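Long-range contact in GH62 hydrolase (PDB 4PVA), which probably removes alpha-L-arabinofuranose side groups from arabinoxylan as a family 62 glycoside hydrolase of a thermophilic fungus: residues 114-126 and 130-144. Sequence-based numbering, arbitrary orientation. Where two conformers were deposited one is given.
Sequences WYLVYQNGNAAYS and DINDPSKWTAPEVFY. With PO4 (phosphate ion), chain C.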
ATOM      1  N   TRP A 114      -5.881 -12.374 -10.306  1.00 16.13           N
ATOM      2  CA  TRP A 114      -5.235 -11.503  -9.308  1.00 15.36           C
ATOM      3  C   TRP A 114      -4.259 -10.614 -10.063  1.00 15.40           C
ATOM      4  O   TRP A 114      -3.528 -11.081 -10.954  1.00 16.58           O
ATOM      5  CB  TRP A 114      -4.506 -12.312  -8.252  1.00 15.91           C
ATOM      6  CG  TRP A 114      -5.434 -13.107  -7.392  1.00 16.02           C
ATOM      7  CD1 TRP A 114      -5.888 -14.376  -7.599  1.00 16.99           C
ATOM      8  CD2 TRP A 114      -6.084 -12.647  -6.200  1.00 16.26           C
ATOM      9  NE1 TRP A 114      -6.759 -14.735  -6.602  1.00 17.12           N
ATOM     10  CE2 TRP A 114      -6.899 -13.688  -5.726  1.00 16.57           C
ATOM     11  CE3 TRP A 114      -6.025 -11.455  -5.474  1.00 15.91           C
ATOM     12  CZ2 TRP A 114      -7.655 -13.569  -4.557  1.00 16.91           C
ATOM     13  CZ3 TRP A 114      -6.780 -11.337  -4.324  1.00 15.92           C
ATOM     14  CH2 TRP A 114      -7.596 -12.377  -3.889  1.00 16.37           C
ATOM     15  N   TYR A 115      -4.247  -9.322  -9.705  1.00 14.03           N
ATOM     16  CA  TYR A 115      -3.206  -8.373 -10.123  1.00 14.08           C
ATOM     17  C   TYR A 115      -2.353  -8.017  -8.928  1.00 13.62           C
ATOM     18  O   TYR A 115      -2.863  -7.777  -7.824  1.00 13.87           O
ATOM     19  CB  TYR A 115      -3.807  -7.106 -10.717  1.00 13.91           C
ATOM     20  CG  TYR A 115      -4.275  -7.290 -12.136  1.00 14.71           C
ATOM     21  CD1 TYR A 115      -5.378  -8.092 -12.423  1.00 15.50           C
ATOM     22  CD2 TYR A 115      -3.636  -6.653 -13.221  1.00 14.81           C
ATOM     23  CE1 TYR A 115      -5.806  -8.307 -13.741  1.00 15.84           C
ATOM     24  CE2 TYR A 115      -4.063  -6.869 -14.527  1.00 15.91           C
ATOM     25  CZ  TYR A 115      -5.158  -7.671 -14.771  1.00 15.74           C
ATOM     26  OH  TYR A 115      -5.587  -7.881 -16.096  1.00 17.00           O
ATOM     27  N   LEU A 116      -1.046  -7.983  -9.152  1.00 13.13           N
ATOM     28  CA  LEU A 116      -0.061  -7.448  -8.223  1.00 13.13           C
ATOM     29  C   LEU A 116       0.482  -6.197  -8.880  1.00 12.33           C
ATOM     30  O   LEU A 116       1.082  -6.271  -9.959  1.00 13.06           O
ATOM     31  CB  LEU A 116       1.051  -8.467  -7.936  1.00 13.65           C
ATOM     32  CG  LEU A 116       1.919  -8.165  -6.742  1.00 14.39           C
ATOM     33  CD1 LEU A 116       1.116  -8.365  -5.469  1.00 14.03           C
ATOM     34  CD2 LEU A 116       3.170  -9.013  -6.740  1.00 15.55           C
ATOM     35  N   VAL A 117       0.179  -5.033  -8.324  1.00 11.85           N
ATOM     36  CA  VAL A 117       0.610  -3.753  -8.832  1.00 11.79           C
ATOM     37  C   VAL A 117       1.805  -3.307  -8.002  1.00 11.61           C
ATOM     38  O   VAL A 117       1.753  -3.375  -6.759  1.00 12.43           O
ATOM     39  CB  VAL A 117      -0.554  -2.737  -8.760  1.00 11.86           C
ATOM     40  CG1 VAL A 117      -0.113  -1.313  -8.999  1.00 12.03           C
ATOM     41  CG2 VAL A 117      -1.642  -3.144  -9.731  1.00 12.01           C
ATOM     42  N   TYR A 118       2.876  -2.855  -8.618  1.00 11.60           N
ATOM     43  CA  TYR A 118       4.100  -2.530  -7.914  1.00 11.82           C
ATOM     44  C   TYR A 118       4.940  -1.614  -8.788  1.00 11.82           C
ATOM     45  O   TYR A 118       4.525  -1.230  -9.904  1.00 12.06           O
ATOM     46  CB  TYR A 118       4.859  -3.812  -7.514  1.00 12.35           C
ATOM     47  CG  TYR A 118       5.153  -4.765  -8.646  1.00 13.03           C
ATOM     48  CD1 TYR A 118       4.231  -5.720  -9.017  1.00 13.04           C
ATOM     49  CD2 TYR A 118       6.352  -4.697  -9.361  1.00 13.66           C
ATOM     50  CE1 TYR A 118       4.473  -6.614 -10.049  1.00 14.00           C
ATOM     51  CE2 TYR A 118       6.595  -5.546 -10.432  1.00 14.06           C
ATOM     52  CZ  TYR A 118       5.648  -6.503 -10.759  1.00 14.43           C
ATOM     53  OH  TYR A 118       5.916  -7.374 -11.835  1.00 16.98           O
ATOM     54  N   GLN A 119       6.137  -1.281  -8.345  1.00 11.79           N
ATOM     55  CA  GLN A 119       7.042  -0.453  -9.089  1.00 12.04           C
ATOM     56  C   GLN A 119       8.262  -1.230  -9.526  1.00 12.30           C
ATOM     57  O   GLN A 119       8.782  -2.071  -8.774  1.00 12.70           O
ATOM     58  CB  GLN A 119       7.459   0.750  -8.295  1.00 12.20           C
ATOM     59  CG  GLN A 119       8.399   0.446  -7.136  1.00 12.63           C
ATOM     60  CD  GLN A 119       8.280   1.446  -6.021  1.00 12.52           C
ATOM     61  OE1 GLN A 119       7.161   1.803  -5.639  1.00 12.41           O
ATOM     62  NE2 GLN A 119       9.377   1.835  -5.424  1.00 13.26           N
ATOM     63  N   ASN A 120       8.748  -0.938 -10.731  1.00 12.39           N
ATOM     64  CA  ASN A 120       9.982  -1.528 -11.214  1.00 13.28           C
ATOM     65  C   ASN A 120      10.821  -0.490 -11.931  1.00 13.69           C
ATOM     66  O   ASN A 120      11.614  -0.845 -12.815  1.00 15.16           O
ATOM     67  CB  ASN A 120       9.680  -2.705 -12.149  1.00 14.17           C
ATOM     68  CG  ASN A 120       9.130  -2.255 -13.496  1.00 14.14           C
ATOM     69  OD1 ASN A 120       8.685  -1.121 -13.653  1.00 14.03           O
ATOM     70  ND2 ASN A 120       9.156  -3.148 -14.469  1.00 15.49           N
ATOM     71  N   GLY A 121      10.681   0.773 -11.561  1.00 13.93           N
ATOM     72  CA  GLY A 121      11.135   1.889 -12.344  1.00 14.84           C
ATOM     73  C   GLY A 121       9.971   2.582 -13.048  1.00 14.51           C
ATOM     74  O   GLY A 121      10.055   3.790 -13.305  1.00 17.11           O
ATOM     75  N   ASN A 122       8.891   1.852 -13.336  1.00 13.92           N
ATOM     76  CA  ASN A 122       7.634   2.365 -13.887  1.00 13.51           C
ATOM     77  C   ASN A 122       6.561   1.773 -13.021  1.00 12.86           C
ATOM     78  O   ASN A 122       6.834   0.961 -12.121  1.00 13.28           O
ATOM     79  CB  ASN A 122       7.508   1.838 -15.365  1.00 14.09           C
ATOM     80  CG  ASN A 122       6.407   2.486 -16.269  1.00 14.24           C
ATOM     81  OD1 ASN A 122       5.368   3.006 -15.866  1.00 14.59           O
ATOM     82  ND2 ASN A 122       6.679   2.411 -17.614  1.00 15.50           N
ATOM     83  N   ALA A 123       5.330   2.130 -13.293  1.00 12.37           N
ATOM     84  CA  ALA A 123       4.172   1.487 -12.709  1.00 12.42           C
ATOM     85  C   ALA A 123       3.928   0.161 -13.388  1.00 12.97           C
ATOM     86  O   ALA A 123       3.709   0.136 -14.612  1.00 14.09           O
ATOM     87  CB  ALA A 123       2.950   2.397 -12.846  1.00 12.51           C
ATOM     88  N   ALA A 124       4.008  -0.936 -12.663  1.00 13.01           N
ATOM     89  CA  ALA A 124       4.010  -2.248 -13.235  1.00 13.45           C
ATOM     90  C   ALA A 124       2.940  -3.129 -12.633  1.00 13.09           C
ATOM     91  O   ALA A 124       2.399  -2.844 -11.564  1.00 12.43           O
ATOM     92  CB  ALA A 124       5.367  -2.889 -13.066  1.00 14.81           C
ATOM     93  N   TYR A 125       2.615  -4.216 -13.325  1.00 13.32           N
ATOM     94  CA  TYR A 125       1.715  -5.213 -12.806  1.00 14.00           C
ATOM     95  C   TYR A 125       2.118  -6.609 -13.282  1.00 14.28           C
ATOM     96  O   TYR A 125       2.727  -6.771 -14.387  1.00 14.60           O
ATOM     97  CB  TYR A 125       0.247  -4.931 -13.160  1.00 14.69           C
ATOM     98  CG  TYR A 125      -0.039  -4.990 -14.641  1.00 15.94           C
ATOM     99  CD1 TYR A 125       0.190  -3.889 -15.457  1.00 16.47           C
ATOM    100  CD2 TYR A 125      -0.505  -6.183 -15.223  1.00 17.40           C
ATOM    101  CE1 TYR A 125      -0.027  -3.970 -16.825  1.00 17.57           C
ATOM    102  CE2 TYR A 125      -0.733  -6.262 -16.593  1.00 18.02           C
ATOM    103  CZ  TYR A 125      -0.501  -5.151 -17.353  1.00 17.84           C
ATOM    104  OH  TYR A 125      -0.686  -5.177 -18.740  1.00 22.41           O
ATOM    105  N   SER A 126       1.775  -7.592 -12.465  1.00 14.48           N
ATOM    106  CA  SER A 126       1.839  -9.000 -12.831  1.00 15.37           C
ATOM    107  C   SER A 126       0.448  -9.576 -12.550  1.00 15.59           C
ATOM    108  O   SER A 126      -0.327  -8.988 -11.760  1.00 15.62           O
ATOM    109  CB  SER A 126       2.922  -9.724 -12.024  1.00 15.68           C
ATOM    110  OG  SER A 126       4.215  -9.268 -12.333  1.00 16.07           O
ATOM    111  N   ASP A 130      -4.390 -17.733  -9.547  1.00 21.29           N
ATOM    112  CA  ASP A 130      -4.495 -18.431  -8.274  1.00 22.68           C
ATOM    113  C   ASP A 130      -3.485 -17.891  -7.280  1.00 21.38           C
ATOM    114  O   ASP A 130      -2.286 -18.177  -7.355  1.00 21.13           O
ATOM    115  CB  ASP A 130      -4.284 -19.948  -8.465  1.00 25.41           C
ATOM    116  CG  ASP A 130      -4.594 -20.743  -7.220  1.00 28.07           C
ATOM    117  OD1 ASP A 130      -4.829 -20.185  -6.111  1.00 28.43           O
ATOM    118  OD2 ASP A 130      -4.639 -21.981  -7.356  1.00 33.03           O
ATOM    119  N   ILE A 131      -3.997 -17.167  -6.282  1.00 20.70           N
ATOM    120  CA  ILE A 131      -3.137 -16.532  -5.290  1.00 20.12           C
ATOM    121  C   ILE A 131      -2.322 -17.544  -4.502  1.00 20.52           C
ATOM    122  O   ILE A 131      -1.273 -17.228  -3.986  1.00 20.73           O
ATOM    123  CB  ILE A 131      -3.959 -15.633  -4.356  1.00 19.52           C
ATOM    124  CG1 ILE A 131      -3.070 -14.633  -3.607  1.00 18.61           C
ATOM    125  CG2 ILE A 131      -4.812 -16.445  -3.404  1.00 20.24           C
ATOM    126  CD1 ILE A 131      -3.879 -13.577  -2.857  1.00 18.41           C
ATOM    127  N   ASN A 132      -2.779 -18.788  -4.456  1.00 22.19           N
ATOM    128  CA  ASN A 132      -2.062 -19.825  -3.741  1.00 23.88           C
ATOM    129  C   ASN A 132      -0.862 -20.401  -4.507  1.00 24.82           C
ATOM    130  O   ASN A 132      -0.132 -21.241  -3.957  1.00 26.77           O
ATOM    131  CB  ASN A 132      -3.023 -20.978  -3.427  1.00 25.53           C
ATOM    132  CG  ASN A 132      -4.086 -20.577  -2.440  1.00 26.29           C
ATOM    133  OD1 ASN A 132      -3.805 -20.444  -1.253  1.00 27.25           O
ATOM    134  ND2 ASN A 132      -5.313 -20.404  -2.918  1.00 27.09           N
ATOM    135  N   ASP A 133      -0.679 -19.993  -5.765  1.00 24.77           N
ATOM    136  CA  ASP A 133       0.374 -20.518  -6.629  1.00 25.79           C
ATOM    137  C   ASP A 133       1.396 -19.435  -6.978  1.00 22.72           C
ATOM    138  O   ASP A 133       1.390 -18.899  -8.083  1.00 22.34           O
ATOM    139  CB  ASP A 133      -0.233 -21.045  -7.933  1.00 28.04           C
ATOM    140  CG  ASP A 133      -1.299 -22.112  -7.712  1.00 32.09           C
ATOM    141  OD1 ASP A 133      -1.331 -22.747  -6.622  1.00 34.49           O
ATOM    142  OD2 ASP A 133      -2.107 -22.314  -8.655  1.00 35.89           O
ATOM    143  N   PRO A 134       2.289 -19.103  -6.043  1.00 21.76           N
ATOM    144  CA  PRO A 134       3.176 -17.954  -6.238  1.00 20.71           C
ATOM    145  C   PRO A 134       4.182 -18.105  -7.370  1.00 20.90           C
ATOM    146  O   PRO A 134       4.714 -17.133  -7.858  1.00 21.21           O
ATOM    147  CB  PRO A 134       3.879 -17.819  -4.883  1.00 20.74           C
ATOM    148  CG  PRO A 134       3.773 -19.177  -4.262  1.00 21.02           C
ATOM    149  CD  PRO A 134       2.428 -19.664  -4.685  1.00 21.53           C
ATOM    150  N   SER A 135       4.455 -19.330  -7.817  1.00 21.98           N
ATOM    151  CA  SER A 135       5.424 -19.562  -8.875  1.00 22.71           C
ATOM    152  C   SER A 135       4.903 -19.090 -10.228  1.00 22.56           C
ATOM    153  O   SER A 135       5.676 -19.033 -11.173  1.00 23.90           O
ATOM    154  CB  SER A 135       5.796 -21.070  -8.945  1.00 24.18           C
ATOM    155  OG  SER A 135       4.688 -21.797  -9.449  1.00 25.57           O
ATOM    156  N   LYS A 136       3.607 -18.758 -10.335  1.00 22.24           N
ATOM    157  CA  LYS A 136       2.984 -18.400 -11.611  1.00 22.74           C
ATOM    158  C   LYS A 136       2.862 -16.904 -11.898  1.00 21.22           C
ATOM    159  O   LYS A 136       2.364 -16.546 -12.951  1.00 21.12           O
ATOM    160  CB  LYS A 136       1.610 -19.056 -11.747  1.00 25.27           C
ATOM    161  CG  LYS A 136       1.647 -20.577 -11.609  1.00 28.50           C
ATOM    162  CD  LYS A 136       2.691 -21.227 -12.523  1.00 32.35           C
ATOM    163  CE  LYS A 136       2.826 -22.734 -12.301  1.00 36.48           C
ATOM    164  NZ  LYS A 136       4.255 -23.175 -12.396  1.00 39.20           N
ATOM    165  N   TRP A 137       3.308 -16.042 -10.985  1.00 19.55           N
ATOM    166  CA  TRP A 137       3.206 -14.611 -11.228  1.00 18.47           C
ATOM    167  C   TRP A 137       4.006 -14.211 -12.473  1.00 18.51           C
ATOM    168  O   TRP A 137       5.190 -14.543 -12.611  1.00 19.70           O
ATOM    169  CB  TRP A 137       3.679 -13.838  -9.995  1.00 17.79           C
ATOM    170  CG  TRP A 137       2.664 -13.831  -8.890  1.00 17.11           C
ATOM    171  CD1 TRP A 137       2.680 -14.596  -7.757  1.00 16.80           C
ATOM    172  CD2 TRP A 137       1.470 -13.042  -8.827  1.00 16.51           C
ATOM    173  NE1 TRP A 137       1.575 -14.327  -7.002  1.00 16.63           N
ATOM    174  CE2 TRP A 137       0.818 -13.384  -7.636  1.00 16.19           C
ATOM    175  CE3 TRP A 137       0.881 -12.100  -9.670  1.00 16.07           C
ATOM    176  CZ2 TRP A 137      -0.387 -12.808  -7.269  1.00 16.69           C
ATOM    177  CZ3 TRP A 137      -0.322 -11.525  -9.297  1.00 16.47           C
ATOM    178  CH2 TRP A 137      -0.927 -11.872  -8.095  1.00 16.28           C
ATOM    179  N   THR A 138       3.359 -13.466 -13.359  1.00 17.39           N
ATOM    180  CA  THR A 138       3.969 -13.111 -14.651  1.00 17.16           C
ATOM    181  C   THR A 138       5.133 -12.121 -14.548  1.00 17.29           C
ATOM    182  O   THR A 138       5.219 -11.375 -13.578  1.00 16.78           O
ATOM    183  CB  THR A 138       2.927 -12.510 -15.600  1.00 17.46           C
ATOM    184  OG1 THR A 138       2.279 -11.406 -14.966  1.00 16.75           O
ATOM    185  CG2 THR A 138       1.851 -13.523 -15.914  1.00 17.78           C
ATOM    186  N   ALA A 139       5.992 -12.088 -15.564  1.00 17.98           N
ATOM    187  CA  ALA A 139       6.984 -11.044 -15.714  1.00 18.37           C
ATOM    188  C   ALA A 139       6.265  -9.677 -15.801  1.00 17.33           C
ATOM    189  O   ALA A 139       5.172  -9.602 -16.340  1.00 17.74           O
ATOM    190  CB  ALA A 139       7.795 -11.303 -16.979  1.00 19.81           C
ATOM    191  N   PRO A 140       6.909  -8.607 -15.310  1.00 17.34           N
ATOM    192  CA  PRO A 140       6.170  -7.331 -15.297  1.00 16.67           C
ATOM    193  C   PRO A 140       5.766  -6.783 -16.651  1.00 16.44           C
ATOM    194  O   PRO A 140       6.509  -6.903 -17.636  1.00 17.56           O
ATOM    195  CB  PRO A 140       7.143  -6.348 -14.656  1.00 17.25           C
ATOM    196  CG  PRO A 140       8.389  -7.081 -14.351  1.00 18.55           C
ATOM    197  CD  PRO A 140       8.238  -8.509 -14.707  1.00 18.22           C
ATOM    198  N   GLU A 141       4.598  -6.168 -16.692  0.56 15.83           N
ATOM    199  CA  GLU A 141       4.183  -5.294 -17.790  0.56 16.20           C
ATOM    200  C   GLU A 141       3.799  -3.952 -17.203  0.56 15.42           C
ATOM    201  O   GLU A 141       3.362  -3.881 -16.067  0.56 14.75           O
ATOM    202  CB  GLU A 141       3.009  -5.898 -18.539  0.56 17.81           C
ATOM    203  CG  GLU A 141       3.435  -6.967 -19.526  0.56 19.73           C
ATOM    204  CD  GLU A 141       4.122  -6.345 -20.726  0.56 20.37           C
ATOM    205  OE1 GLU A 141       3.404  -5.804 -21.570  0.56 24.01           O
ATOM    206  OE2 GLU A 141       5.359  -6.340 -20.796  0.56 22.80           O
ATOM    207  N   VAL A 142       3.972  -2.888 -17.958  1.00 15.07           N
ATOM    208  CA  VAL A 142       3.852  -1.530 -17.416  1.00 15.02           C
ATOM    209  C   VAL A 142       2.551  -0.858 -17.823  1.00 14.61           C
ATOM    210  O   VAL A 142       1.971  -1.136 -18.887  1.00 15.43           O
ATOM    211  CB  VAL A 142       5.065  -0.659 -17.757  1.00 15.88           C
ATOM    212  CG1 VAL A 142       6.309  -1.291 -17.153  1.00 16.46           C
ATOM    213  CG2 VAL A 142       5.196  -0.414 -19.250  1.00 16.41           C
ATOM    214  N   PHE A 143       2.053   0.018 -16.954  1.00 13.88           N
ATOM    215  CA  PHE A 143       0.858   0.795 -17.233  1.00 13.21           C
ATOM    216  C   PHE A 143       1.101   1.937 -18.216  1.00 13.42           C
ATOM    217  O   PHE A 143       0.135   2.423 -18.801  1.00 14.45           O
ATOM    218  CB  PHE A 143       0.233   1.365 -15.935  1.00 12.79           C
ATOM    219  CG  PHE A 143      -0.439   0.339 -15.076  1.00 12.42           C
ATOM    220  CD1 PHE A 143      -1.686  -0.125 -15.391  1.00 12.59           C
ATOM    221  CD2 PHE A 143       0.163  -0.137 -13.902  1.00 12.83           C
ATOM    222  CE1 PHE A 143      -2.336  -1.029 -14.601  1.00 13.02           C
ATOM    223  CE2 PHE A 143      -0.475  -1.056 -13.113  1.00 12.84           C
ATOM    224  CZ  PHE A 143      -1.727  -1.504 -13.450  1.00 12.95           C
ATOM    225  N   TYR A 144       2.327   2.429 -18.299  1.00 13.07           N
ATOM    226  CA  TYR A 144       2.693   3.552 -19.157  1.00 13.27           C
ATOM    227  C   TYR A 144       3.714   3.058 -20.161  1.00 14.53           C
ATOM    228  O   TYR A 144       4.899   3.083 -19.895  1.00 13.81           O
ATOM    229  CB  TYR A 144       3.233   4.729 -18.353  1.00 12.72           C
ATOM    230  CG  TYR A 144       2.262   5.249 -17.288  1.00 12.38           C
ATOM    231  CD1 TYR A 144       1.292   6.198 -17.601  1.00 12.51           C
ATOM    232  CD2 TYR A 144       2.339   4.805 -15.974  1.00 12.34           C
ATOM    233  CE1 TYR A 144       0.449   6.706 -16.629  1.00 12.12           C
ATOM    234  CE2 TYR A 144       1.491   5.293 -14.989  1.00 12.16           C
ATOM    235  CZ  TYR A 144       0.565   6.255 -15.334  1.00 11.62           C
ATOM    236  OH  TYR A 144      -0.230   6.796 -14.328  1.00 12.17           O
TER
HETATM  237  P   PO4 C 502      12.143  -5.383 -16.009  0.66 17.67           P
HETATM  238  O1  PO4 C 502      11.476  -4.891 -14.732  0.66 13.47           O
HETATM  239  O2  PO4 C 502      13.321  -4.486 -16.450  0.66 19.35           O
HETATM  240  O3  PO4 C 502      11.102  -5.299 -17.077  0.66 18.67           O
HETATM  241  O4  PO4 C 502      12.478  -6.864 -15.835  0.66 19.55           O
HETATM  242  O   HOH W   1      -7.282 -17.673  -6.009  1.00 20.67           O
HETATM  243  O   HOH W   2       2.487  -8.940 -16.180  1.00 17.41           O
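W137, W114 and F143 carry this contact within one blade of the five-bladed beta-propeller known for family GH62, where the hairpin 114-126 meets the outermost strand 141-142 and the loop leading to it. The six-membered ring of W137 packs its CZ3-CH2 edge against the hairpin at W114, L116 and S126: CH2 reaches W114 CB at 3.6 Å, CZ3 meets L116 CB, and S126 O lies at the ring edge. Over one face of the W114 indole sits I131, its CB 3.8 Å from the five-membered ring centroid and its CD1 above the six-membered ring; a water accepts from NE1. An alanine in place of W114 would probably leave I131 without the flat surface it packs on and that water without its indole donor. At the other end F143, with CG anti to its carbonyl carbon (chi1 -72°), lays one face against Y125 CD1, the two ring planes 47° apart, while V117 CG2 meets its edge. Antiparallel pairing joins Y125 and E141, and F143 N donates to A123 O at 2.9 Å. S126 OG receives a bond from Y118 OH and passes its own to T138 O, 2.6 Å away. Beyond V142, N122 ND2 donates nearly straight (164°) to Y144 O at 3.0 Å.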